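Malonyl coenzyme A-acyl carrier protein transacylase (Helicobacter pylori, PDB 2H1Y) probably catalyses transfer of the malonyl group from malonyl-CoA to holo-acyl carrier protein, supplying malonyl-ACP for fatty acid synthesis. Local coordinates at residues 18-23 with 78-83; 85-90 with 279-284. All coordinates share one frame; numbering follows the deposited sequence.

Interaction 1: residues 18-23 with 78-83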
loop_
_atom_site.group_PDB
_atom_site.type_symbol
_atom_site.label_atom_id
_atom_site.label_comp_id
_atom_site.label_asym_id
_atom_site.label_seq_id
_atom_site.Cartn_x
_atom_site.Cartn_y
_atom_site.Cartn_z
ATOM N N LEU A 18 1.079 -6.024 7.699
ATOM C CA LEU A 18 0.431 -5.607 6.470
ATOM C C LEU A 18 0.465 -4.093 6.361
ATOM O O LEU A 18 0.102 -3.389 7.315
ATOM C CB LEU A 18 -1.008 -6.120 6.423
ATOM C CG LEU A 18 -1.275 -7.617 6.520
ATOM C CD1 LEU A 18 -2.758 -7.861 6.696
ATOM C CD2 LEU A 18 -0.799 -8.316 5.279
ATOM N N PHE A 19 0.879 -3.608 5.193
ATOM C CA PHE A 19 1.010 -2.188 4.920
ATOM C C PHE A 19 0.053 -1.735 3.789
ATOM O O PHE A 19 0.200 -2.137 2.605
ATOM C CB PHE A 19 2.473 -1.839 4.597
ATOM C CG PHE A 19 3.388 -1.939 5.779
ATOM C CD1 PHE A 19 4.029 -3.132 6.077
ATOM C CD2 PHE A 19 3.577 -0.841 6.633
ATOM C CE1 PHE A 19 4.857 -3.237 7.197
ATOM C CE2 PHE A 19 4.405 -0.925 7.743
ATOM C CZ PHE A 19 5.055 -2.137 8.033
ATOM N N PRO A 20 -0.925 -0.867 4.141
ATOM C CA PRO A 20 -1.939 -0.495 3.178
ATOM C C PRO A 20 -1.416 0.547 2.213
ATOM O O PRO A 20 -0.408 1.192 2.498
ATOM C CB PRO A 20 -3.058 0.085 4.054
ATOM C CG PRO A 20 -2.425 0.537 5.299
ATOM C CD PRO A 20 -1.107 -0.182 5.431
ATOM N N GLY A 21 -2.107 0.678 1.085
ATOM C CA GLY A 21 -1.799 1.626 0.035
ATOM C C GLY A 21 -2.981 2.535 -0.228
ATOM O O GLY A 21 -3.792 2.808 0.659
ATOM N N GLN A 22 -3.080 3.014 -1.455
ATOM C CA GLN A 22 -4.016 4.071 -1.795
ATOM C C GLN A 22 -5.482 3.628 -1.646
ATOM O O GLN A 22 -5.823 2.489 -1.975
ATOM C CB GLN A 22 -3.710 4.597 -3.198
ATOM C CG GLN A 22 -3.934 6.100 -3.344
ATOM C CD GLN A 22 -2.978 6.730 -4.349
ATOM O OE1 GLN A 22 -1.768 6.429 -4.379
ATOM N NE2 GLN A 22 -3.521 7.610 -5.193
ATOM N N GLY A 23 -6.328 4.544 -1.151
ATOM C CA GLY A 23 -7.687 4.231 -0.694
ATOM C C GLY A 23 -7.884 4.109 0.829
ATOM O O GLY A 23 -9.027 3.984 1.305
ATOM N N LEU A 78 3.376 7.715 6.499
ATOM C CA LEU A 78 3.576 8.367 7.786
ATOM C C LEU A 78 2.884 7.632 8.924
ATOM O O LEU A 78 3.504 7.278 9.926
ATOM C CB LEU A 78 3.056 9.785 7.713
ATOM C CG LEU A 78 3.777 10.902 8.440
ATOM C CD1 LEU A 78 2.796 12.061 8.499
ATOM C CD2 LEU A 78 4.299 10.486 9.846
ATOM N N VAL A 79 1.590 7.395 8.774
ATOM C CA VAL A 79 0.848 6.695 9.808
ATOM C C VAL A 79 1.358 5.236 9.974
ATOM O O VAL A 79 1.569 4.767 11.110
ATOM C CB VAL A 79 -0.664 6.810 9.565
ATOM C CG1 VAL A 79 -1.466 6.053 10.632
ATOM C CG2 VAL A 79 -1.078 8.310 9.476
ATOM N N SER A 80 1.599 4.530 8.870
ATOM C CA SER A 80 2.219 3.197 8.968
ATOM C C SER A 80 3.504 3.217 9.807
ATOM O O SER A 80 3.679 2.381 10.699
ATOM C CB SER A 80 2.509 2.624 7.592
ATOM O OG SER A 80 1.311 2.280 6.934
ATOM N N TYR A 81 4.373 4.197 9.531
ATOM C CA TYR A 81 5.659 4.346 10.234
ATOM C C TYR A 81 5.419 4.512 11.714
ATOM O O TYR A 81 6.032 3.820 12.513
ATOM C CB TYR A 81 6.467 5.538 9.695
ATOM C CG TYR A 81 7.873 5.601 10.237
ATOM C CD1 TYR A 81 8.160 6.328 11.399
ATOM C CD2 TYR A 81 8.931 4.922 9.598
ATOM C CE1 TYR A 81 9.428 6.382 11.914
ATOM C CE2 TYR A 81 10.231 4.968 10.107
ATOM C CZ TYR A 81 10.469 5.705 11.271
ATOM O OH TYR A 81 11.738 5.786 11.817
ATOM N N ILE A 82 4.511 5.428 12.063
ATOM C CA ILE A 82 4.204 5.733 13.464
ATOM C C ILE A 82 3.601 4.522 14.178
ATOM O O ILE A 82 4.062 4.138 15.260
ATOM C CB ILE A 82 3.296 6.995 13.622
ATOM C CG1 ILE A 82 4.058 8.239 13.174
ATOM C CG2 ILE A 82 2.833 7.136 15.054
ATOM C CD1 ILE A 82 3.226 9.471 13.034
ATOM N N ALA A 83 2.587 3.924 13.560
ATOM C CA ALA A 83 2.032 2.654 14.034
ATOM C C ALA A 83 3.136 1.655 14.364
ATOM O O ALA A 83 3.100 1.020 15.424
ATOM C CB ALA A 83 1.093 2.067 13.001
HETATM O O HOH W 1 1.851 1.754 4.102
#
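S80, on helix 69-90, meets F19 and P20 where strand 15-19 runs out into a loop, and almost the whole contact passes through this one small side chain. The apolar part is edge packing. CB of S80 lies at the rim of the F19 ring, in its plane, with F19 CD2 3.8 Å from S80 CB and CE2 close behind. F19 has CG anti to its carbonyl carbon (chi1 -70°), which lays the ring alongside the helix with its CD2-CE2 edge facing S80. On the P20 side the pyrrolidine offers CD to the hydroxyl, P20 CD lying 3.8 Å from S80 OG, an ordinary van der Waals distance.

The polar part runs through one water. It donates to the backbone oxygen of P20, 2.8 Å from P20 O to the water oxygen, and to the serine hydroxyl, 2.9 Å from S80 OG to the same oxygen. The bridge therefore joins a loop carbonyl to the helix in a buried place. While accepting from the water, S80 OG gives its own hydrogen chiefly to L283 O on the neighbouring strand, with I76 O, one turn back in its own helix, a weak second acceptor.

Around this point F19 also packs on S109, A110 and L113 of helix 105-116, and Q22 hydrogen-bonds through its side-chain amide to S69 and Q73, nearer the start of the helix that carries S80. Helix 69-90 thus packs beside the loop G21-G23 that follows strand 15-19, one of the parallel strands of the mixed sheet, although three helices intervene in the chain. The GQGSQ sequence after this first strand is a feature of the FabD family that borders the active site in relatives, consistent with a like position here.

Interaction 2: residues 85-90 with 279-284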
loop_
_atom_site.group_PDB
_atom_site.type_symbol
_atom_site.label_atom_id
_atom_site.label_comp_id
_atom_site.label_asym_id
_atom_site.label_seq_id
_atom_site.Cartn_x
_atom_site.Cartn_y
_atom_site.Cartn_z
ATOM N N GLN A 85 6.576 2.151 14.952
ATOM C CA GLN A 85 7.386 2.636 16.084
ATOM C C GLN A 85 6.717 2.469 17.451
ATOM O O GLN A 85 7.295 1.890 18.377
ATOM C CB GLN A 85 7.734 4.115 15.886
ATOM C CG GLN A 85 8.602 4.420 14.671
ATOM C CD GLN A 85 9.766 3.445 14.504
ATOM O OE1 GLN A 85 10.033 2.990 13.394
ATOM N NE2 GLN A 85 10.450 3.112 15.602
ATOM N N LEU A 86 5.501 2.999 17.572
ATOM C CA LEU A 86 4.713 2.867 18.787
ATOM C C LEU A 86 4.582 1.402 19.189
ATOM O O LEU A 86 4.927 1.029 20.317
ATOM C CB LEU A 86 3.349 3.528 18.599
ATOM C CG LEU A 86 3.127 4.988 19.049
ATOM C CD1 LEU A 86 4.411 5.789 19.312
ATOM C CD2 LEU A 86 2.198 5.734 18.112
ATOM N N LEU A 87 4.150 0.557 18.259
ATOM C CA LEU A 87 3.993 -0.861 18.569
ATOM C C LEU A 87 5.331 -1.516 18.916
ATOM O O LEU A 87 5.441 -2.114 19.982
ATOM C CB LEU A 87 3.235 -1.623 17.461
ATOM C CG LEU A 87 2.987 -3.132 17.634
ATOM C CD1 LEU A 87 2.496 -3.476 19.031
ATOM C CD2 LEU A 87 2.010 -3.638 16.607
ATOM N N ASN A 88 6.327 -1.375 18.039
ATOM C CA ASN A 88 7.694 -1.862 18.262
ATOM C C ASN A 88 8.325 -1.495 19.616
ATOM O O ASN A 88 9.041 -2.291 20.207
ATOM C CB ASN A 88 8.610 -1.364 17.146
ATOM C CG ASN A 88 10.029 -1.934 17.240
ATOM O OD1 ASN A 88 10.244 -3.148 17.088
ATOM N ND2 ASN A 88 10.995 -1.066 17.483
ATOM N N LYS A 89 8.062 -0.290 20.097
ATOM C CA LYS A 89 8.654 0.202 21.345
ATOM C C LYS A 89 8.052 -0.491 22.592
ATOM O O LYS A 89 8.626 -0.445 23.692
ATOM C CB LYS A 89 8.526 1.736 21.388
ATOM C CG LYS A 89 8.826 2.403 22.704
ATOM C CD LYS A 89 8.257 3.819 22.730
ATOM C CE LYS A 89 8.162 4.324 24.181
ATOM N NZ LYS A 89 7.290 5.525 24.296
ATOM N N GLN A 90 6.904 -1.139 22.393
ATOM C CA GLN A 90 6.199 -1.874 23.442
ATOM C C GLN A 90 6.331 -3.375 23.293
ATOM O O GLN A 90 6.099 -4.118 24.241
ATOM C CB GLN A 90 4.714 -1.513 23.435
ATOM C CG GLN A 90 4.260 -0.655 24.595
ATOM C CD GLN A 90 4.960 0.686 24.665
ATOM O OE1 GLN A 90 6.168 0.764 24.871
ATOM N NE2 GLN A 90 4.194 1.756 24.510
ATOM N N ILE A 279 -1.549 -14.772 12.611
ATOM C CA ILE A 279 -2.214 -13.483 12.755
ATOM C C ILE A 279 -1.498 -12.396 11.966
ATOM O O ILE A 279 -0.303 -12.510 11.694
ATOM C CB ILE A 279 -2.311 -13.090 14.262
ATOM C CG1 ILE A 279 -3.286 -11.932 14.466
ATOM C CG2 ILE A 279 -0.907 -12.836 14.884
ATOM C CD1 ILE A 279 -3.885 -11.910 15.866
ATOM N N PHE A 280 -2.240 -11.351 11.613
ATOM C CA PHE A 280 -1.723 -10.265 10.807
ATOM C C PHE A 280 -1.886 -8.967 11.573
ATOM O O PHE A 280 -2.886 -8.791 12.267
ATOM C CB PHE A 280 -2.517 -10.156 9.502
ATOM C CG PHE A 280 -2.233 -11.251 8.509
ATOM C CD1 PHE A 280 -3.020 -12.399 8.473
ATOM C CD2 PHE A 280 -1.184 -11.126 7.586
ATOM C CE1 PHE A 280 -2.756 -13.428 7.535
ATOM C CE2 PHE A 280 -0.914 -12.139 6.650
ATOM C CZ PHE A 280 -1.705 -13.291 6.624
ATOM N N PHE A 281 -0.917 -8.055 11.450
ATOM C CA PHE A 281 -1.104 -6.686 11.954
ATOM C C PHE A 281 -1.169 -5.696 10.790
ATOM O O PHE A 281 -0.201 -5.533 10.052
ATOM C CB PHE A 281 -0.008 -6.256 12.951
ATOM C CG PHE A 281 0.132 -7.139 14.154
ATOM C CD1 PHE A 281 1.387 -7.474 14.623
ATOM C CD2 PHE A 281 -0.972 -7.635 14.822
ATOM C CE1 PHE A 281 1.550 -8.284 15.739
ATOM C CE2 PHE A 281 -0.831 -8.448 15.948
ATOM C CZ PHE A 281 0.436 -8.769 16.408
ATOM N N GLU A 282 -2.302 -5.039 10.603
ATOM C CA GLU A 282 -2.356 -3.984 9.598
ATOM C C GLU A 282 -1.803 -2.721 10.246
ATOM O O GLU A 282 -2.473 -2.139 11.107
ATOM C CB GLU A 282 -3.777 -3.747 9.071
ATOM C CG GLU A 282 -3.807 -2.869 7.827
ATOM C CD GLU A 282 -5.133 -2.864 7.081
ATOM O OE1 GLU A 282 -5.196 -2.239 6.006
ATOM O OE2 GLU A 282 -6.115 -3.476 7.544
ATOM N N LEU A 283 -0.593 -2.306 9.842
ATOM C CA LEU A 283 0.042 -1.103 10.399
ATOM C C LEU A 283 -0.270 0.138 9.602
ATOM O O LEU A 283 0.091 0.242 8.429
ATOM C CB LEU A 283 1.554 -1.255 10.514
ATOM C CG LEU A 283 2.026 -2.452 11.317
ATOM C CD1 LEU A 283 3.528 -2.450 11.330
ATOM C CD2 LEU A 283 1.457 -2.413 12.714
ATOM N N GLY A 284 -0.932 1.091 10.247
ATOM C CA GLY A 284 -1.308 2.319 9.578
ATOM C C GLY A 284 -2.794 2.554 9.631
ATOM O O GLY A 284 -3.518 1.875 10.365
#
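L87 points from helix 69-90 at two residues of strand 279-283, F281 and L283, which lie on the same face of the strand because they alternate with E282. One methyl group, CD2, makes both contacts. The side chains of L87 and L283 cross at about a right angle and touch through their methyls, with L87 CD2 4.1 Å from L283 CD2. Toward F281 the same methyl comes in at a slant to the ring, L87 CD2 to F281 CD1 being a looser 4.4 Å. L87 holds CG anti to its backbone N (chi1 180°), which extends the branch away from the helix and lets it bridge the gap; the nearest CA atoms, those of L87 and L283, are 9.1 Å apart. The contact is purely apolar, small and buried.

Other elements complete this hydrophobic layer. L87 also packs on A313 of helix 307-320 and on L95 in a loop. F281 meets the ring of Y15 and touches I302, while L283 lies against L17 and F19. Helix 69-90 thus packs over the sheet face where strand 279-283 runs between strands 15-19 and 301-304.

In the fold
The two contacts are successive points along one helix, 69-90, packed against neighbouring parallel strands of one mixed sheet: interaction 1 meets the end of strand 15-19, interaction 2 strand 279-283. Their centres lie about 11 Å apart, and they are in series along the chain, interaction 1 closing before interaction 2 opens. The strands are also joined directly, a probable hydrogen bond linking L18 N to F281 O at 2.7 Å. Between the two contacts the helix touches the residue just after strand 279-283, A83 CB packing on G284 N at 3.6 Å. In interaction 2, segments separated by 188 residues lie side by side within the acyltransferase domain.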